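Local coordinates for terminal oxygenase component of carbazole 1,9a-dioxygenase (Nocardioides aromaticivorans, PDB 3GCF) that dihydroxylates carbazole at the angular 9a carbon and the adjacent carbon 1, using electrons that pass from a Rieske [2Fe-2S] cluster to a mononuclear non-haem iron, at the interface of chains A and B. Coordinates in Å, arbitrary orientation; residue numbers count along the deposited sequence, not the author numbering. Chains: chain A/B, Terminal oxygenase component of carbazole 1,9a-dioxygenase.

Contact 1: the interface of chains A and B. Residues chain A 188-189, 191-192; chain B 96-98, 100.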
# COMPACT_ATOMS: atom_id res chain seq x y z
N THR A 188 -9.31 29.21 16.31
CA THR A 188 -10.52 29.35 15.51
C THR A 188 -11.00 28.02 14.90
O THR A 188 -12.08 27.97 14.31
CB THR A 188 -10.37 30.41 14.39
OG1 THR A 188 -9.31 30.03 13.50
CG2 THR A 188 -10.05 31.77 15.00
N HIS A 189 -10.22 26.96 15.05
CA HIS A 189 -10.63 25.67 14.50
C HIS A 189 -11.81 25.10 15.30
O HIS A 189 -12.48 24.17 14.84
CB HIS A 189 -9.47 24.66 14.55
CG HIS A 189 -9.44 23.83 15.80
ND1 HIS A 189 -8.98 24.31 17.01
CD2 HIS A 189 -9.87 22.56 16.04
CE1 HIS A 189 -9.12 23.38 17.94
NE2 HIS A 189 -9.66 22.31 17.38
N PHE A 191 -14.56 25.92 15.57
CA PHE A 191 -15.79 26.05 14.80
C PHE A 191 -16.30 24.62 14.52
O PHE A 191 -17.48 24.33 14.69
CB PHE A 191 -15.47 26.77 13.48
CG PHE A 191 -16.59 26.73 12.47
CD1 PHE A 191 -17.79 27.41 12.70
CD2 PHE A 191 -16.43 26.05 11.26
CE1 PHE A 191 -18.81 27.40 11.75
CE2 PHE A 191 -17.45 26.03 10.30
CZ PHE A 191 -18.64 26.71 10.54
N MET A 192 -15.38 23.74 14.12
CA MET A 192 -15.73 22.36 13.78
C MET A 192 -16.27 21.53 14.95
O MET A 192 -16.83 20.45 14.73
CB MET A 192 -14.51 21.64 13.19
CG MET A 192 -13.55 21.07 14.23
SD MET A 192 -12.19 20.10 13.52
CE MET A 192 -13.08 18.65 12.96
N CYS B 96 -15.76 26.37 4.44
CA CYS B 96 -14.86 25.33 4.91
C CYS B 96 -15.30 24.89 6.30
O CYS B 96 -15.65 25.72 7.13
CB CYS B 96 -13.43 25.84 4.95
SG CYS B 96 -12.21 24.57 5.37
N TRP B 97 -15.26 23.59 6.54
CA TRP B 97 -15.65 23.01 7.82
C TRP B 97 -14.63 23.24 8.93
O TRP B 97 -14.95 23.04 10.10
CB TRP B 97 -15.83 21.49 7.67
CG TRP B 97 -14.62 20.81 7.08
CD1 TRP B 97 -14.40 20.53 5.76
CD2 TRP B 97 -13.44 20.40 7.78
NE1 TRP B 97 -13.15 19.97 5.59
CE2 TRP B 97 -12.54 19.87 6.81
CE3 TRP B 97 -13.04 20.42 9.12
CZ2 TRP B 97 -11.27 19.38 7.15
CZ3 TRP B 97 -11.78 19.92 9.46
CH2 TRP B 97 -10.91 19.41 8.48
N TYR B 98 -13.42 23.65 8.58
CA TYR B 98 -12.37 23.82 9.58
C TYR B 98 -12.38 25.14 10.35
O TYR B 98 -12.52 25.13 11.58
CB TYR B 98 -11.01 23.57 8.93
CG TYR B 98 -9.94 23.03 9.86
CD1 TYR B 98 -10.27 22.57 11.15
CD2 TYR B 98 -8.60 23.00 9.47
CE1 TYR B 98 -9.27 22.12 12.02
CE2 TYR B 98 -7.61 22.55 10.34
CZ TYR B 98 -7.95 22.12 11.61
OH TYR B 98 -6.95 21.73 12.49
N GLY B 100 -14.18 27.93 8.92
CA GLY B 100 -15.25 28.72 8.33
C GLY B 100 -14.95 29.66 7.18
O GLY B 100 -15.78 30.53 6.88

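Contact 2: the interface of chains A and B. Residues chain A 211, 360-361; chain B 101, 113, 115-116, 119.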
# COMPACT_ATOMS: atom_id res chain seq x y z
N VAL A 211 -10.71 35.44 18.62
CA VAL A 211 -9.91 36.32 17.78
C VAL A 211 -9.10 37.28 18.65
O VAL A 211 -9.65 37.94 19.54
CB VAL A 211 -10.82 37.14 16.84
CG1 VAL A 211 -9.98 38.08 15.98
CG2 VAL A 211 -11.63 36.19 15.96
N PHE A 360 -4.11 33.59 8.50
CA PHE A 360 -4.80 34.83 8.82
C PHE A 360 -4.48 35.17 10.28
O PHE A 360 -3.97 34.32 11.01
CB PHE A 360 -6.32 34.73 8.49
CG PHE A 360 -7.14 33.87 9.41
CD1 PHE A 360 -6.74 32.57 9.74
CD2 PHE A 360 -8.37 34.33 9.88
CE1 PHE A 360 -7.57 31.75 10.52
CE2 PHE A 360 -9.20 33.52 10.65
CZ PHE A 360 -8.80 32.22 10.97
N PRO A 361 -4.75 36.41 10.72
CA PRO A 361 -4.46 36.87 12.09
C PRO A 361 -4.46 35.89 13.27
O PRO A 361 -3.49 35.85 14.02
CB PRO A 361 -5.43 38.04 12.27
CG PRO A 361 -5.41 38.65 10.90
CD PRO A 361 -5.53 37.43 9.99
N TRP B 101 -13.79 29.55 6.54
CA TRP B 101 -13.50 30.42 5.40
C TRP B 101 -14.60 30.15 4.37
O TRP B 101 -14.89 28.99 4.05
CB TRP B 101 -12.12 30.11 4.83
CG TRP B 101 -10.99 30.72 5.62
CD1 TRP B 101 -10.96 30.96 6.97
CD2 TRP B 101 -9.71 31.11 5.11
NE1 TRP B 101 -9.74 31.48 7.33
CE2 TRP B 101 -8.95 31.58 6.21
CE3 TRP B 101 -9.13 31.11 3.84
CZ2 TRP B 101 -7.64 32.04 6.07
CZ3 TRP B 101 -7.82 31.57 3.70
CH2 TRP B 101 -7.09 32.03 4.82
N VAL B 113 -15.35 34.98 6.67
CA VAL B 113 -14.72 34.05 7.59
C VAL B 113 -15.64 33.97 8.80
O VAL B 113 -15.67 34.87 9.64
CB VAL B 113 -13.31 34.52 8.02
CG1 VAL B 113 -12.70 33.52 9.00
CG2 VAL B 113 -12.42 34.67 6.79
N THR B 115 -15.50 32.46 11.51
CA THR B 115 -14.87 32.50 12.82
C THR B 115 -14.19 33.84 13.12
O THR B 115 -13.69 34.06 14.21
CB THR B 115 -13.79 31.41 12.96
OG1 THR B 115 -12.81 31.56 11.92
CG2 THR B 115 -14.43 30.02 12.88
N SER B 116 -14.18 34.73 12.14
CA SER B 116 -13.54 36.02 12.34
C SER B 116 -14.13 37.06 11.39
O SER B 116 -13.50 37.45 10.41
CB SER B 116 -12.03 35.88 12.11
OG SER B 116 -11.34 37.09 12.35
N SER B 119 -12.37 39.90 9.04
CA SER B 119 -10.96 39.57 8.98
C SER B 119 -10.34 40.26 7.76
O SER B 119 -10.94 40.31 6.69
CB SER B 119 -10.75 38.06 8.89
OG SER B 119 -9.37 37.74 8.84

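Contact 3: the interface of chains A and B. Residues chain A 179, 182, 344, 348, 366, 370; chain B 78, 80, 98.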
# COMPACT_ATOMS: atom_id res chain seq x y z
N LEU A 179 1.09 18.72 12.60
CA LEU A 179 -0.30 19.02 12.27
C LEU A 179 -1.15 18.78 13.52
O LEU A 179 -2.22 19.37 13.68
CB LEU A 179 -0.80 18.14 11.12
CG LEU A 179 -0.05 18.32 9.79
CD1 LEU A 179 -0.67 17.43 8.71
CD2 LEU A 179 -0.11 19.79 9.38
N GLU A 182 -0.38 21.97 15.94
CA GLU A 182 -1.04 23.13 15.37
C GLU A 182 -2.57 23.03 15.36
O GLU A 182 -3.26 24.04 15.24
CB GLU A 182 -0.50 23.40 13.96
CG GLU A 182 0.96 23.82 14.00
CD GLU A 182 1.50 24.25 12.65
OE1 GLU A 182 0.69 24.47 11.73
OE2 GLU A 182 2.74 24.38 12.53
N GLN A 344 -5.25 17.12 6.60
CA GLN A 344 -4.19 18.06 6.25
C GLN A 344 -2.90 17.37 5.82
O GLN A 344 -2.02 18.00 5.23
CB GLN A 344 -3.85 18.96 7.46
CG GLN A 344 -5.00 19.82 7.97
CD GLN A 344 -4.66 20.53 9.28
OE1 GLN A 344 -3.76 21.37 9.34
NE2 GLN A 344 -5.37 20.19 10.34
N TYR A 348 0.21 19.25 3.49
CA TYR A 348 1.47 19.55 4.17
C TYR A 348 2.54 18.48 4.00
O TYR A 348 3.72 18.79 3.86
CB TYR A 348 1.21 19.76 5.67
CG TYR A 348 0.59 21.10 6.00
CD1 TYR A 348 1.38 22.26 6.10
CD2 TYR A 348 -0.80 21.23 6.16
CE1 TYR A 348 0.80 23.50 6.37
CE2 TYR A 348 -1.38 22.47 6.42
CZ TYR A 348 -0.58 23.60 6.52
OH TYR A 348 -1.15 24.82 6.77
N ILE A 366 0.35 30.39 16.22
CA ILE A 366 1.02 29.22 15.67
C ILE A 366 2.36 29.65 15.07
O ILE A 366 3.35 28.93 15.16
CB ILE A 366 0.15 28.54 14.59
CG1 ILE A 366 -1.06 27.87 15.26
CG2 ILE A 366 0.97 27.51 13.81
CD1 ILE A 366 -2.08 27.32 14.30
N ARG A 370 6.03 28.20 15.96
CA ARG A 370 6.96 27.64 14.98
C ARG A 370 8.33 28.30 15.13
O ARG A 370 9.35 27.63 15.08
CB ARG A 370 6.46 27.87 13.56
CG ARG A 370 5.19 27.13 13.22
CD ARG A 370 4.75 27.48 11.81
NE ARG A 370 3.59 26.70 11.38
CZ ARG A 370 2.91 26.93 10.26
NH1 ARG A 370 3.28 27.92 9.46
NH2 ARG A 370 1.88 26.17 9.94
N ARG B 78 -5.54 26.06 5.06
CA ARG B 78 -4.61 24.97 5.35
C ARG B 78 -4.79 23.81 4.37
O ARG B 78 -4.47 22.66 4.68
CB ARG B 78 -4.78 24.49 6.80
CG ARG B 78 -4.56 25.59 7.84
CD ARG B 78 -4.49 25.01 9.25
NE ARG B 78 -3.36 24.10 9.37
CZ ARG B 78 -2.26 24.36 10.09
NH1 ARG B 78 -2.15 25.50 10.76
NH2 ARG B 78 -1.27 23.48 10.10
N VAL B 80 -7.23 21.88 3.31
CA VAL B 80 -8.10 20.72 3.45
C VAL B 80 -9.20 20.69 2.39
O VAL B 80 -9.60 21.72 1.85
CB VAL B 80 -8.79 20.67 4.84
CG1 VAL B 80 -7.74 20.59 5.94
CG2 VAL B 80 -9.70 21.89 5.02
N TYR B 98 -13.42 23.65 8.58
CA TYR B 98 -12.37 23.82 9.58
C TYR B 98 -12.38 25.14 10.35
O TYR B 98 -12.52 25.13 11.58
CB TYR B 98 -11.01 23.57 8.93
CG TYR B 98 -9.94 23.03 9.86
CD1 TYR B 98 -10.27 22.57 11.15
CD2 TYR B 98 -8.60 23.00 9.47
CE1 TYR B 98 -9.27 22.12 12.02
CE2 TYR B 98 -7.61 22.55 10.34
CZ TYR B 98 -7.95 22.12 11.61
OH TYR B 98 -6.95 21.73 12.49
O HOH W 1 -5.06 23.62 12.52

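Contact 1: the interface of chains A and B
Backbone meets backbone where the carbonyl O of A:His189, at the start of 3-10 helix 189-193, lies 3.4 Å from the carbonyl O of B:Tyr98 in the Rieske cluster loop. The carbonyl of B:Trp97 is approached by carbon: CB of A:Met192 comes to 3.4 Å from its O, and CD2 on the ring of A:Phe191 also packs on it. With chi1 at 169°, the A:Phe191 ring swings away from its own backbone N, and its CE2 reaches the O of B:Cys96 and CA of B:Gly100. CD1 and CE1 of B:Tyr98 do the touching: CB of A:His189 stands over one face at CE1, 3.6 Å away, and SD of A:Met192 comes obliquely from the other side. The bend of A:Met192 at chi3 (-71°) carries its methyl CE alongside the indole of B:Trp97, 3.9 Å from CZ3. A glycine in place of B:Tyr98 would probably leave CB of A:His189 and the A:Met192 thioether without their shared packing surface and let the thioether turn. Within chain B, the backbone N of B:Tyr98 donates to SG of B:Cys96 at 3.6 Å, tying the loop to a cluster ligand. Since A:His189 binds the catalytic iron and B:Cys96 the [2Fe-2S] cluster, the site sets the Rieske centre of one subunit against the active site of its neighbour, the arrangement used for electron transfer between subunits in Rieske oxygenases.

Contact 2: the interface of chains A and B
A:Phe360 inserts its ring against the Rieske domain of chain B, beside B:Trp101, a residue of the [2Fe-2S] pocket in this Rieske non-haem iron oxygenase. At the base of the side chain, CB lies 3.9 Å from CZ2 of the indole. CG and CD1 follow along the same indole edge, CD1 at 3.8 Å from CZ2. On the other flank CD2 meets the hydroxyl OG of B:Ser119 at 3.7 Å, an approach in the plane of the phenyl ring. Further out, CE1 and CE2 both lie under the indole NE1, and CE2 also touches CG1 of B:Val113 at 3.9 Å and CB of B:Ser116 at 4.0 Å. The tip, CZ, is 3.8 Å from NE1 of B:Trp101 and more loosely approached by OG1 of B:Thr115. The planes of phenyl and indole stand 88° apart, and NE1 lies over the centre of the phenyl face, which defines an edge-to-face contact with the indole supplying the edge. With chi1 at 73°, CG sits between the backbone N and the carbonyl carbon, which points the ring between B:Trp101 and B:Ser119. Beyond that segment, CG2 of A:Val211, from strand 209-212, packs on the backbone O of B:Thr115 at 3.4 Å and on the side chain of B:Ser116.

Contact 3: the interface of chains A and B
CG of B:Arg78 lies opposite its carbonyl carbon and beside the backbone N (chi1 -58°), and the chain then bends at chi3 (63°), which turns the guanidinium among A:Glu182, A:Gln344 and A:Tyr348. A:Gln344, on helix 335-350, meets it with OE1, which accepts from NE at 2.8 Å; this donor stands well above the amide carbonyl plane. The charge pairing is with A:Glu182 on helix 177-184: NH2 of B:Arg78 reaches OE1 at 2.7 Å, forming a salt bridge on the anti side of the carboxylate. That oxygen lies almost exactly in the guanidinium plane, although the carboxylate itself is turned 80° from it. A:Arg370 holds the carboxylate side-on, NH2 bonding OE1 and NE bonding OE2 at 2.7 Å. The two arginines come to OE1 from opposite faces of the carboxylate, and their positive charges would be expected to stabilise its negative form. The hydroxyl OH of A:Tyr348 lies over one guanidinium face of B:Arg78, towards its rim, with a water over the opposite face. This water is 2.7 Å from OH of B:Tyr98 and more distantly bonds the backbone O of A:Glu182. NE2 of A:Gln344 makes a weak bond to the same phenol, while its CG packs against CG1 of B:Val80 at 3.5 Å. Through B:Arg78, of the [2Fe-2S] pocket, the patch joins both cluster-bearing segments to helices of the neighbouring catalytic domain, likely stabilising the trimer and cluster register.

Contact 1 lies about 10 Å from contact 2 and about 12 Å from contact 3, with about 15 Å between contacts 2 and 3, each distance taken between centres of C-alpha atoms. B:Tyr98 belongs to both contact 1 and contact 3. Chain B brings its Rieske domain to all three, and residues of the cluster pocket occur in each; chain A supplies separate helices, a strand and loop residues. Contacts 2 and 3 both lie close to the metal-ligand segments of contact 1, in different directions from it. Repeated around the trimer, this arrangement would couple each cluster to a neighbouring catalytic iron.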